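Local coordinates for FAD:protein FMN transferase (Pseudomonas stutzeri ATCC 14405 = CCUG 16156, PDB 5MGY) that matures the NosR protein required for nitrous oxide reduction, probably by transferring FMN from FAD to a threonine side chain with the help of magnesium, at residues Q48-K51 against Y56-D59; N107-G112 against G250-H255; G228-Y233 against Q304-T309. One frame throughout, in Å; residues are numbered along the deposited sequence.

Overall arrangement
The three contacts lie on the outer parts of a single-chain flavin transferase, all away from the magnesium site of Ser157, Asp271 and Thr275. Contact 1 ties a helix to the loop that follows it. Contact 2 joins two loops far apart in sequence. Contact 3 joins a turn to an outermost strand of the large antiparallel sheet. The centres of contacts 1 and 2 are about 23 Å apart, yet they touch: Tyr56 OH packs on Gly112 C at 3.7 Å. Contacts 2 and 3 interleave along the chain and meet where His255 O lies 4.0 Å from Tyr233 OH. Contacts 1 and 3 stay about 15 Å apart at their nearest atoms.

Contact 1 of 3, residues Q48-K51 against Y56-D59; sequences QLDK and YRSD. Unlike the reference sequence in segment 48-51: Gln48 (reference Glu).
Arg57 sets its CG between its own backbone N and carbonyl carbon (chi1 51°), and a bend at chi3 then lays the guanidinium beside helix 35-53. Asp50 turns its CG away from its backbone N (chi1 -153°), which brings its carboxylate toward the same arginine. With Asp59 these residues form a salt-bridge network. It ties the C-terminal part of helix 35-53 to the loop that leads into helix 61-67.

The closer ion pair lies within the loop. Arg57 grips Asp59 side-on, with two nitrogens serving one carboxylate oxygen each. Arg57 NE reaches Asp59 OD2 at 2.8 Å. Arg57 NH2 reaches Asp59 OD1 at 3.0 Å. Both bonds are nearly straight. Each oxygen is met on its syn side, though 21° out of the carboxylate plane. Gripped by two hydrogen bonds, the guanidinium is held against rotation.

Asp50 adds less. Its OD2 comes to the guanidinium edge, near the plane, and makes a long salt bridge with Arg57 NH1 at 3.8 Å. The same OD2 lies nearer the arginine chain, 3.1 Å from Arg57 CD. Two carboxylates beside one arginine probably help to hold its positive charge.

Lys51 covers one face of the guanidinium. Its CA stands 3.9 Å above the plane, over the centre. Its side chain crosses the arginine at about a right angle, with Lys51 CG 3.7 Å from Arg57 NH2. Lys51 NZ has Asp61 as its salt-bridge partner, at the start of helix 61-67. Asp61 also shares a backbone hydrogen bond with Lys51. The same Lys51 NZ gives a weak hydrogen bond of 3.5 Å to Asp59 O.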
ATOM      1  N   GLN A  48     -14.854   6.674  -6.219  1.00 38.65           N
ATOM      2  CA  GLN A  48     -14.026   7.423  -7.104  1.00 43.92           C
ATOM      3  C   GLN A  48     -12.734   6.642  -7.370  1.00 46.21           C
ATOM      4  O   GLN A  48     -12.222   6.653  -8.491  1.00 50.14           O
ATOM      5  CB  GLN A  48     -13.621   8.734  -6.520  1.00 46.03           C
ATOM      6  CG  GLN A  48     -14.653   9.801  -6.496  1.00 49.31           C
ATOM      7  CD  GLN A  48     -14.124  10.995  -5.729  1.00 51.95           C
ATOM      8  OE1 GLN A  48     -14.674  11.389  -4.675  1.00 49.87           O
ATOM      9  NE2 GLN A  48     -12.999  11.561  -6.226  1.00 53.41           N
ATOM     10  N   LEU A  49     -12.182   6.000  -6.344  1.00 43.31           N
ATOM     11  CA  LEU A  49     -10.916   5.317  -6.529  1.00 42.43           C
ATOM     12  C   LEU A  49     -11.092   4.193  -7.493  1.00 42.60           C
ATOM     13  O   LEU A  49     -10.256   4.003  -8.362  1.00 43.19           O
ATOM     14  CB  LEU A  49     -10.334   4.794  -5.227  1.00 39.77           C
ATOM     15  CG  LEU A  49      -9.808   5.866  -4.288  1.00 38.35           C
ATOM     16  CD1 LEU A  49      -9.613   5.333  -2.888  1.00 38.46           C
ATOM     17  CD2 LEU A  49      -8.492   6.372  -4.722  1.00 38.05           C
ATOM     18  N   ASP A  50     -12.187   3.472  -7.364  1.00 42.63           N
ATOM     19  CA  ASP A  50     -12.432   2.341  -8.220  1.00 45.87           C
ATOM     20  C   ASP A  50     -12.643   2.795  -9.684  1.00 47.77           C
ATOM     21  O   ASP A  50     -12.184   2.179 -10.606  1.00 52.47           O
ATOM     22  CB  ASP A  50     -13.652   1.647  -7.714  1.00 49.88           C
ATOM     23  CG  ASP A  50     -13.683   0.167  -8.051  1.00 55.22           C
ATOM     24  OD1 ASP A  50     -13.881  -0.628  -7.218  1.00 56.79           O
ATOM     25  OD2 ASP A  50     -13.612  -0.336  -9.130  1.00 61.14           O
ATOM     26  N   LYS A  51     -13.337   3.887  -9.877  1.00 49.53           N
ATOM     27  CA  LYS A  51     -13.659   4.357 -11.210  1.00 49.81           C
ATOM     28  C   LYS A  51     -12.414   4.899 -11.878  1.00 45.57           C
ATOM     29  O   LYS A  51     -12.273   4.702 -13.047  1.00 48.22           O
ATOM     30  CB  LYS A  51     -14.762   5.449 -11.139  1.00 50.38           C
ATOM     31  CG  LYS A  51     -15.526   5.655 -12.414  1.00 52.02           C
ATOM     32  CD  LYS A  51     -14.891   6.679 -13.330  1.00 54.90           C
ATOM     33  CE  LYS A  51     -15.459   6.529 -14.738  1.00 58.07           C
ATOM     34  NZ  LYS A  51     -14.541   7.112 -15.752  1.00 59.52           N
ATOM     35  N   TYR A  56      -9.335  -3.618 -12.681  1.00 46.99           N
ATOM     36  CA  TYR A  56     -10.347  -4.672 -12.738  1.00 47.33           C
ATOM     37  C   TYR A  56     -11.683  -4.236 -13.250  1.00 53.56           C
ATOM     38  O   TYR A  56     -12.596  -5.042 -13.256  1.00 56.59           O
ATOM     39  CB  TYR A  56     -10.527  -5.288 -11.382  1.00 45.51           C
ATOM     40  CG  TYR A  56      -9.313  -6.109 -10.995  1.00 46.29           C
ATOM     41  CD1 TYR A  56      -9.326  -7.496 -11.056  1.00 47.18           C
ATOM     42  CD2 TYR A  56      -8.113  -5.493 -10.570  1.00 44.87           C
ATOM     43  CE1 TYR A  56      -8.179  -8.230 -10.693  1.00 45.88           C
ATOM     44  CE2 TYR A  56      -6.974  -6.220 -10.206  1.00 39.68           C
ATOM     45  CZ  TYR A  56      -7.000  -7.580 -10.273  1.00 41.53           C
ATOM     46  OH  TYR A  56      -5.860  -8.283  -9.960  1.00 38.94           O
ATOM     47  N   ARG A  57     -11.827  -2.987 -13.691  1.00 59.03           N
ATOM     48  CA  ARG A  57     -12.985  -2.668 -14.507  1.00 64.16           C
ATOM     49  C   ARG A  57     -12.620  -1.903 -15.727  1.00 62.36           C
ATOM     50  O   ARG A  57     -11.755  -1.043 -15.644  1.00 63.62           O
ATOM     51  CB  ARG A  57     -13.997  -1.887 -13.715  1.00 71.47           C
ATOM     52  CG  ARG A  57     -13.464  -0.691 -12.989  1.00 71.64           C
ATOM     53  CD  ARG A  57     -14.575  -0.169 -12.104  1.00 75.38           C
ATOM     54  NE  ARG A  57     -15.478   0.746 -12.785  1.00 78.54           N
ATOM     55  CZ  ARG A  57     -16.340   1.540 -12.163  1.00 73.69           C
ATOM     56  NH1 ARG A  57     -16.429   1.510 -10.846  1.00 69.40           N
ATOM     57  NH2 ARG A  57     -17.096   2.378 -12.860  1.00 75.37           N
ATOM     58  N   SER A  58     -13.339  -2.178 -16.812  1.00 59.49           N
ATOM     59  CA  SER A  58     -12.962  -1.713 -18.134  1.00 60.99           C
ATOM     60  C   SER A  58     -13.238  -0.234 -18.387  1.00 59.16           C
ATOM     61  O   SER A  58     -12.575   0.392 -19.263  1.00 53.58           O
ATOM     62  CB  SER A  58     -13.661  -2.559 -19.180  1.00 66.00           C
ATOM     63  OG  SER A  58     -14.989  -2.806 -18.771  1.00 63.71           O
ATOM     64  N   ASP A  59     -14.162   0.345 -17.604  1.00 58.24           N
ATOM     65  CA  ASP A  59     -14.508   1.762 -17.800  1.00 57.98           C
ATOM     66  C   ASP A  59     -13.724   2.673 -16.929  1.00 48.98           C
ATOM     67  O   ASP A  59     -14.087   3.818 -16.775  1.00 47.70           O
ATOM     68  CB  ASP A  59     -16.002   2.021 -17.645  1.00 66.42           C
ATOM     69  CG  ASP A  59     -16.483   1.815 -16.241  1.00 69.45           C
ATOM     70  OD1 ASP A  59     -17.452   2.523 -15.850  1.00 79.32           O
ATOM     71  OD2 ASP A  59     -15.895   0.955 -15.542  1.00 66.72           O
TER

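Contact 2 of 3, residues N107-G112 against G250-H255; sequences NLWGFG and GQPIEH
Trp109, the first residue after helix 103-108 to leave helical backbone angles, meets Gly250, Gln251 and Pro252. Just before it, Leu108 rests on Pro121 and on Ile126 of helix 123-131.

Trp109 carries the contact. Its CG stands anti to the carbonyl carbon (chi1 -74°), and the indole extends across to the loop 250-255. Pro252 lies over one face of the indole. Its CD is 3.8 Å from the centroid of the six-membered ring and 14° off the ring normal. Tryptophan and proline cross at about a right angle. Gln251 approaches obliquely with its aliphatic part, placing CG 3.7 Å from Trp109 CZ2, while its amide leads away. The indole N-H is also used. Trp109 NE1 donates to Gly250 O at 3.1 Å, but the bond is weak and bent, with an angle of 124° at the hydrogen. The same Pro121 and Ile126 also touch Trp109.

Gly110 follows with a positive phi and turns the chain beyond the helix. The ring of Phe111 has Trp109 O 3.1 Å above its plane, toward the rim. This phenyl ring stacks with His243 and touches Tyr241 of strand 239-241.

The whole joins the chain leaving helix 103-108 to a loop far along the sequence of the ApbE fold, through a proline CH-pi contact on a tryptophan face.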
ATOM      1  N   ASN A 107       0.298  -9.371 -15.871  1.00 70.80           N
ATOM      2  CA  ASN A 107      -0.532 -10.154 -16.803  1.00 66.12           C
ATOM      3  C   ASN A 107       0.220 -11.282 -17.486  1.00 63.19           C
ATOM      4  O   ASN A 107      -0.369 -12.296 -17.773  1.00 64.37           O
ATOM      5  CB  ASN A 107      -1.207  -9.259 -17.833  1.00 67.53           C
ATOM      6  CG  ASN A 107      -2.337  -8.415 -17.220  1.00 72.90           C
ATOM      7  OD1 ASN A 107      -2.960  -8.794 -16.230  1.00 75.41           O
ATOM      8  ND2 ASN A 107      -2.605  -7.263 -17.813  1.00 72.95           N
ATOM      9  N   LEU A 108       1.525 -11.128 -17.679  1.00 59.97           N
ATOM     10  CA  LEU A 108       2.333 -12.214 -18.181  1.00 62.32           C
ATOM     11  C   LEU A 108       2.464 -13.340 -17.185  1.00 64.04           C
ATOM     12  O   LEU A 108       2.349 -14.493 -17.558  1.00 68.79           O
ATOM     13  CB  LEU A 108       3.718 -11.746 -18.553  1.00 61.11           C
ATOM     14  CG  LEU A 108       4.528 -12.842 -19.213  1.00 64.49           C
ATOM     15  CD1 LEU A 108       3.897 -13.165 -20.555  1.00 65.08           C
ATOM     16  CD2 LEU A 108       5.987 -12.427 -19.351  1.00 66.17           C
ATOM     17  N   TRP A 109       2.743 -13.026 -15.931  1.00 62.25           N
ATOM     18  CA  TRP A 109       2.941 -14.086 -14.952  1.00 65.71           C
ATOM     19  C   TRP A 109       1.593 -14.563 -14.328  1.00 65.17           C
ATOM     20  O   TRP A 109       1.608 -15.270 -13.322  1.00 69.85           O
ATOM     21  CB  TRP A 109       3.974 -13.659 -13.871  1.00 66.20           C
ATOM     22  CG  TRP A 109       5.482 -13.620 -14.280  1.00 60.92           C
ATOM     23  CD1 TRP A 109       6.181 -12.545 -14.739  1.00 58.07           C
ATOM     24  CD2 TRP A 109       6.432 -14.673 -14.171  1.00 59.67           C
ATOM     25  NE1 TRP A 109       7.492 -12.863 -14.957  1.00 57.69           N
ATOM     26  CE2 TRP A 109       7.680 -14.172 -14.626  1.00 59.86           C
ATOM     27  CE3 TRP A 109       6.361 -15.986 -13.724  1.00 61.41           C
ATOM     28  CZ2 TRP A 109       8.851 -14.951 -14.661  1.00 62.13           C
ATOM     29  CZ3 TRP A 109       7.520 -16.785 -13.794  1.00 61.51           C
ATOM     30  CH2 TRP A 109       8.751 -16.252 -14.256  1.00 63.41           C
ATOM     31  N   GLY A 110       0.442 -14.175 -14.882  1.00 63.40           N
ATOM     32  CA  GLY A 110      -0.870 -14.607 -14.368  1.00 68.18           C
ATOM     33  C   GLY A 110      -1.424 -13.916 -13.108  1.00 71.74           C
ATOM     34  O   GLY A 110      -2.511 -14.221 -12.613  1.00 76.36           O
ATOM     35  N   PHE A 111      -0.675 -12.974 -12.562  1.00 71.99           N
ATOM     36  CA  PHE A 111      -1.030 -12.358 -11.278  1.00 67.91           C
ATOM     37  C   PHE A 111      -1.975 -11.164 -11.419  1.00 62.13           C
ATOM     38  O   PHE A 111      -2.300 -10.541 -10.408  1.00 62.62           O
ATOM     39  CB  PHE A 111       0.243 -11.927 -10.522  1.00 67.56           C
ATOM     40  CG  PHE A 111       1.341 -12.990 -10.477  1.00 71.06           C
ATOM     41  CD1 PHE A 111       1.061 -14.361 -10.298  1.00 75.60           C
ATOM     42  CD2 PHE A 111       2.655 -12.618 -10.563  1.00 68.74           C
ATOM     43  CE1 PHE A 111       2.091 -15.309 -10.236  1.00 79.69           C
ATOM     44  CE2 PHE A 111       3.682 -13.560 -10.499  1.00 72.09           C
ATOM     45  CZ  PHE A 111       3.411 -14.898 -10.335  1.00 77.06           C
ATOM     46  N   GLY A 112      -2.415 -10.855 -12.638  1.00 57.50           N
ATOM     47  CA  GLY A 112      -3.101  -9.600 -12.915  1.00 57.56           C
ATOM     48  C   GLY A 112      -4.592  -9.786 -13.125  1.00 63.68           C
ATOM     49  O   GLY A 112      -5.126 -10.869 -12.902  1.00 65.85           O
ATOM     50  N   GLY A 250      12.738  -9.509 -14.816  1.00 73.46           N
ATOM     51  CA  GLY A 250      11.313  -9.731 -15.047  1.00 73.83           C
ATOM     52  C   GLY A 250      10.635 -10.654 -14.048  1.00 74.76           C
ATOM     53  O   GLY A 250       9.403 -10.628 -13.926  1.00 63.96           O
ATOM     54  N   GLN A 251      11.450 -11.458 -13.345  1.00 85.33           N
ATOM     55  CA  GLN A 251      10.962 -12.585 -12.555  1.00 91.36           C
ATOM     56  C   GLN A 251      10.472 -12.255 -11.127  1.00 85.92           C
ATOM     57  O   GLN A 251      10.688 -11.143 -10.610  1.00 84.98           O
ATOM     58  CB  GLN A 251      12.050 -13.654 -12.493  1.00 95.24           C
ATOM     59  CG  GLN A 251      12.366 -14.239 -13.847  1.00 98.18           C
ATOM     60  CD  GLN A 251      13.841 -14.374 -14.053  1.00 98.66           C
ATOM     61  OE1 GLN A 251      14.546 -13.375 -14.084  1.00 99.57           O
ATOM     62  NE2 GLN A 251      14.328 -15.608 -14.169  1.00 99.37           N
ATOM     63  N   PRO A 252       9.824 -13.240 -10.476  1.00 76.61           N
ATOM     64  CA  PRO A 252       9.519 -13.057  -9.100  1.00 71.75           C
ATOM     65  C   PRO A 252      10.730 -13.234  -8.145  1.00 64.82           C
ATOM     66  O   PRO A 252      11.785 -13.883  -8.464  1.00 64.45           O
ATOM     67  CB  PRO A 252       8.415 -14.101  -8.838  1.00 74.72           C
ATOM     68  CG  PRO A 252       8.118 -14.755 -10.143  1.00 74.68           C
ATOM     69  CD  PRO A 252       9.371 -14.563 -10.926  1.00 77.26           C
ATOM     70  N   ILE A 253      10.519 -12.623  -6.979  1.00 52.74           N
ATOM     71  CA  ILE A 253      11.493 -12.512  -5.960  1.00 50.97           C
ATOM     72  C   ILE A 253      11.836 -13.882  -5.417  1.00 55.12           C
ATOM     73  O   ILE A 253      10.955 -14.729  -5.265  1.00 50.20           O
ATOM     74  CB  ILE A 253      11.005 -11.624  -4.807  1.00 47.97           C
ATOM     75  CG1 ILE A 253       9.664 -12.128  -4.239  1.00 47.19           C
ATOM     76  CG2 ILE A 253      10.908 -10.189  -5.263  1.00 45.64           C
ATOM     77  CD1 ILE A 253       9.441 -11.670  -2.825  1.00 48.03           C
ATOM     78  N   GLU A 254      13.122 -14.056  -5.123  1.00 62.06           N
ATOM     79  CA  GLU A 254      13.678 -15.305  -4.619  1.00 64.24           C
ATOM     80  C   GLU A 254      13.887 -15.325  -3.127  1.00 58.02           C
ATOM     81  O   GLU A 254      13.921 -16.381  -2.566  1.00 54.13           O
ATOM     82  CB  GLU A 254      15.031 -15.555  -5.303  1.00 72.41           C
ATOM     83  CG  GLU A 254      14.908 -15.732  -6.818  1.00 78.13           C
ATOM     84  CD  GLU A 254      15.404 -17.086  -7.336  1.00 77.67           C
ATOM     85  OE1 GLU A 254      16.505 -17.568  -6.977  1.00 81.21           O
ATOM     86  OE2 GLU A 254      14.658 -17.661  -8.125  1.00 71.36           O
ATOM     87  N   HIS A 255      14.034 -14.151  -2.520  1.00 58.66           N
ATOM     88  CA  HIS A 255      14.537 -13.982  -1.136  1.00 58.69           C
ATOM     89  C   HIS A 255      13.535 -14.367  -0.046  1.00 58.99           C
ATOM     90  O   HIS A 255      12.379 -14.684  -0.311  1.00 54.48           O
ATOM     91  CB  HIS A 255      14.927 -12.528  -0.911  1.00 56.47           C
ATOM     92  CG  HIS A 255      13.766 -11.590  -0.979  1.00 55.65           C
ATOM     93  ND1 HIS A 255      13.683 -10.585  -1.917  1.00 55.90           N
ATOM     94  CD2 HIS A 255      12.621 -11.524  -0.260  1.00 52.68           C
ATOM     95  CE1 HIS A 255      12.561  -9.923  -1.748  1.00 52.96           C
ATOM     96  NE2 HIS A 255      11.899 -10.475  -0.751  1.00 51.95           N
TER

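Contact 3 of 3, residues G228-Y233 against Q304-T309; sequences GDYRNY and QGFVTT
Tyr230 and Phe306 form an offset edge-to-face aromatic pair. It joins a type I turn, Asp229 to Asn232, to strand 306-310 at the margin of the antiparallel sheet. The tyrosine CB lies over one face of Phe306, toward the rim. Its CG sits between the backbone N and the carbonyl carbon (chi1 79°), which presents the ring edge to the phenylalanine. Here Tyr230 CD1 comes 3.5 Å from Phe306 CE2. The ring planes stand at 79°, with centroids 5.3 Å apart. Arg231 CG lies 3.8 Å above one face of the tyrosine ring. At the tip, the hydroxyl makes a weak hydrogen bond with Glu204 OE1. Pro206 packs on both aromatic residues.

Asp229 shapes the turn. Its OD2 accepts from Arg231 N at 3.2 Å, an Asx turn, and its OD1 makes a salt bridge with Arg231 NH2.

Cutting Phe306 back to an alanine would probably leave the edge of Tyr230 without its aromatic partner and open a gap beside Pro206. The backbone of the turn touches this ring too: Tyr230 O lies 3.4 Å from Phe306 CZ.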
ATOM      1  N   GLY A 228       2.901  -8.445   2.675  1.00 51.22           N
ATOM      2  CA  GLY A 228       3.023  -9.840   3.027  1.00 55.09           C
ATOM      3  C   GLY A 228       2.405 -10.139   4.387  1.00 57.46           C
ATOM      4  O   GLY A 228       1.997  -9.223   5.131  1.00 57.67           O
ATOM      5  N   ASP A 229       2.300 -11.442   4.665  1.00 59.57           N
ATOM      6  CA  ASP A 229       1.820 -11.997   5.945  1.00 64.20           C
ATOM      7  C   ASP A 229       2.602 -13.259   6.296  1.00 64.16           C
ATOM      8  O   ASP A 229       2.553 -14.210   5.536  1.00 71.03           O
ATOM      9  CB  ASP A 229       0.320 -12.330   5.880  1.00 64.76           C
ATOM     10  CG  ASP A 229      -0.235 -12.954   7.205  1.00 67.58           C
ATOM     11  OD1 ASP A 229      -1.456 -13.197   7.258  1.00 64.78           O
ATOM     12  OD2 ASP A 229       0.517 -13.190   8.191  1.00 70.69           O
ATOM     13  N   TYR A 230       3.257 -13.303   7.459  1.00 62.08           N
ATOM     14  CA  TYR A 230       4.234 -14.351   7.695  1.00 66.17           C
ATOM     15  C   TYR A 230       3.650 -15.758   7.591  1.00 67.41           C
ATOM     16  O   TYR A 230       4.353 -16.734   7.262  1.00 65.94           O
ATOM     17  CB  TYR A 230       4.937 -14.142   8.999  1.00 67.03           C
ATOM     18  CG  TYR A 230       4.154 -14.570  10.182  1.00 76.77           C
ATOM     19  CD1 TYR A 230       4.275 -15.885  10.681  1.00 85.02           C
ATOM     20  CD2 TYR A 230       3.306 -13.677  10.844  1.00 77.82           C
ATOM     21  CE1 TYR A 230       3.551 -16.275  11.822  1.00 87.64           C
ATOM     22  CE2 TYR A 230       2.597 -14.060  11.975  1.00 80.70           C
ATOM     23  CZ  TYR A 230       2.706 -15.359  12.475  1.00 87.51           C
ATOM     24  OH  TYR A 230       2.005 -15.755  13.630  1.00 90.84           O
ATOM     25  N   ARG A 231       2.343 -15.830   7.804  1.00 74.09           N
ATOM     26  CA  ARG A 231       1.598 -17.052   7.579  1.00 82.32           C
ATOM     27  C   ARG A 231       1.557 -17.536   6.119  1.00 79.13           C
ATOM     28  O   ARG A 231       1.522 -18.739   5.894  1.00 82.56           O
ATOM     29  CB  ARG A 231       0.220 -16.989   8.252  1.00 85.68           C
ATOM     30  CG  ARG A 231       0.376 -17.064   9.776  1.00 95.17           C
ATOM     31  CD  ARG A 231      -0.931 -16.894  10.560  1.00105.61           C
ATOM     32  NE  ARG A 231      -0.974 -15.605  11.275  1.00115.13           N
ATOM     33  CZ  ARG A 231      -1.614 -14.491  10.873  1.00117.52           C
ATOM     34  NH1 ARG A 231      -1.549 -13.395  11.641  1.00115.18           N
ATOM     35  NH2 ARG A 231      -2.312 -14.447   9.722  1.00115.04           N
ATOM     36  N   ASN A 232       1.607 -16.639   5.135  1.00 81.21           N
ATOM     37  CA  ASN A 232       1.755 -17.044   3.706  1.00 89.10           C
ATOM     38  C   ASN A 232       3.179 -16.950   3.218  1.00 82.89           C
ATOM     39  O   ASN A 232       3.610 -15.919   2.709  1.00 84.08           O
ATOM     40  CB  ASN A 232       0.901 -16.172   2.789  1.00 96.48           C
ATOM     41  CG  ASN A 232      -0.568 -16.391   2.995  1.00102.53           C
ATOM     42  OD1 ASN A 232      -1.015 -17.503   3.271  1.00114.07           O
ATOM     43  ND2 ASN A 232      -1.337 -15.323   2.889  1.00 99.27           N
ATOM     44  N   TYR A 233       3.910 -18.024   3.379  1.00 74.59           N
ATOM     45  CA  TYR A 233       5.236 -18.072   2.904  1.00 73.59           C
ATOM     46  C   TYR A 233       5.250 -19.455   2.291  1.00 80.95           C
ATOM     47  O   TYR A 233       4.977 -20.438   2.957  1.00 83.77           O
ATOM     48  CB  TYR A 233       6.229 -17.850   4.056  1.00 71.60           C
ATOM     49  CG  TYR A 233       7.631 -17.774   3.550  1.00 70.21           C
ATOM     50  CD1 TYR A 233       8.209 -16.569   3.256  1.00 70.61           C
ATOM     51  CD2 TYR A 233       8.371 -18.933   3.332  1.00 67.61           C
ATOM     52  CE1 TYR A 233       9.489 -16.519   2.761  1.00 70.14           C
ATOM     53  CE2 TYR A 233       9.616 -18.883   2.816  1.00 67.16           C
ATOM     54  CZ  TYR A 233      10.166 -17.687   2.537  1.00 68.42           C
ATOM     55  OH  TYR A 233      11.419 -17.704   2.055  1.00 76.80           O
ATOM     56  N   GLN A 304      13.468 -22.610   9.079  1.00119.11           N
ATOM     57  CA  GLN A 304      12.159 -23.178   9.492  1.00119.61           C
ATOM     58  C   GLN A 304      11.619 -22.498  10.744  1.00106.19           C
ATOM     59  O   GLN A 304      11.277 -23.127  11.731  1.00106.11           O
ATOM     60  CB  GLN A 304      12.212 -24.693   9.659  1.00128.29           C
ATOM     61  CG  GLN A 304      12.188 -25.423   8.337  1.00134.07           C
ATOM     62  CD  GLN A 304      11.995 -26.904   8.452  1.00140.07           C
ATOM     63  OE1 GLN A 304      11.630 -27.521   7.462  1.00136.25           O
ATOM     64  NE2 GLN A 304      12.263 -27.496   9.631  1.00148.24           N
ATOM     65  N   GLY A 305      11.634 -21.182  10.686  1.00 93.95           N
ATOM     66  CA  GLY A 305      11.204 -20.331  11.774  1.00 84.06           C
ATOM     67  C   GLY A 305      11.248 -18.894  11.286  1.00 78.63           C
ATOM     68  O   GLY A 305      11.392 -18.606  10.074  1.00 76.94           O
ATOM     69  N   PHE A 306      11.082 -17.961  12.224  1.00 73.25           N
ATOM     70  CA  PHE A 306      11.173 -16.556  11.829  1.00 69.10           C
ATOM     71  C   PHE A 306      12.095 -15.713  12.679  1.00 65.47           C
ATOM     72  O   PHE A 306      12.164 -15.900  13.879  1.00 67.13           O
ATOM     73  CB  PHE A 306       9.784 -15.948  11.803  1.00 65.97           C
ATOM     74  CG  PHE A 306       8.912 -16.503  10.736  1.00 66.52           C
ATOM     75  CD1 PHE A 306       9.120 -16.181   9.396  1.00 64.30           C
ATOM     76  CD2 PHE A 306       7.872 -17.349  11.044  1.00 63.66           C
ATOM     77  CE1 PHE A 306       8.314 -16.691   8.394  1.00 60.92           C
ATOM     78  CE2 PHE A 306       7.079 -17.871  10.031  1.00 62.73           C
ATOM     79  CZ  PHE A 306       7.284 -17.528   8.704  1.00 61.30           C
ATOM     80  N   VAL A 307      12.804 -14.795  12.043  1.00 60.99           N
ATOM     81  CA  VAL A 307      13.560 -13.773  12.778  1.00 57.85           C
ATOM     82  C   VAL A 307      12.981 -12.416  12.477  1.00 53.71           C
ATOM     83  O   VAL A 307      12.559 -12.187  11.366  1.00 53.20           O
ATOM     84  CB  VAL A 307      15.060 -13.789  12.451  1.00 59.21           C
ATOM     85  CG1 VAL A 307      15.671 -15.066  12.988  1.00 64.99           C
ATOM     86  CG2 VAL A 307      15.342 -13.604  10.955  1.00 60.63           C
ATOM     87  N   THR A 308      13.000 -11.497  13.439  1.00 53.60           N
ATOM     88  CA  THR A 308      12.489 -10.129  13.245  1.00 55.94           C
ATOM     89  C   THR A 308      13.563  -9.045  13.370  1.00 53.82           C
ATOM     90  O   THR A 308      14.430  -9.070  14.215  1.00 56.05           O
ATOM     91  CB  THR A 308      11.263  -9.804  14.205  1.00 60.35           C
ATOM     92  OG1 THR A 308      11.667  -9.777  15.591  1.00 59.42           O
ATOM     93  CG2 THR A 308      10.107 -10.825  14.046  1.00 59.84           C
ATOM     94  N   THR A 309      13.442  -8.011  12.580  1.00 55.71           N
ATOM     95  CA  THR A 309      14.439  -6.954  12.631  1.00 58.81           C
ATOM     96  C   THR A 309      13.712  -5.624  12.469  1.00 55.66           C
ATOM     97  O   THR A 309      12.826  -5.498  11.675  1.00 56.49           O
ATOM     98  CB  THR A 309      15.511  -7.173  11.524  1.00 60.45           C
ATOM     99  OG1 THR A 309      15.720  -8.593  11.334  1.00 59.04           O
ATOM    100  CG2 THR A 309      16.823  -6.438  11.872  1.00 62.22           C
TER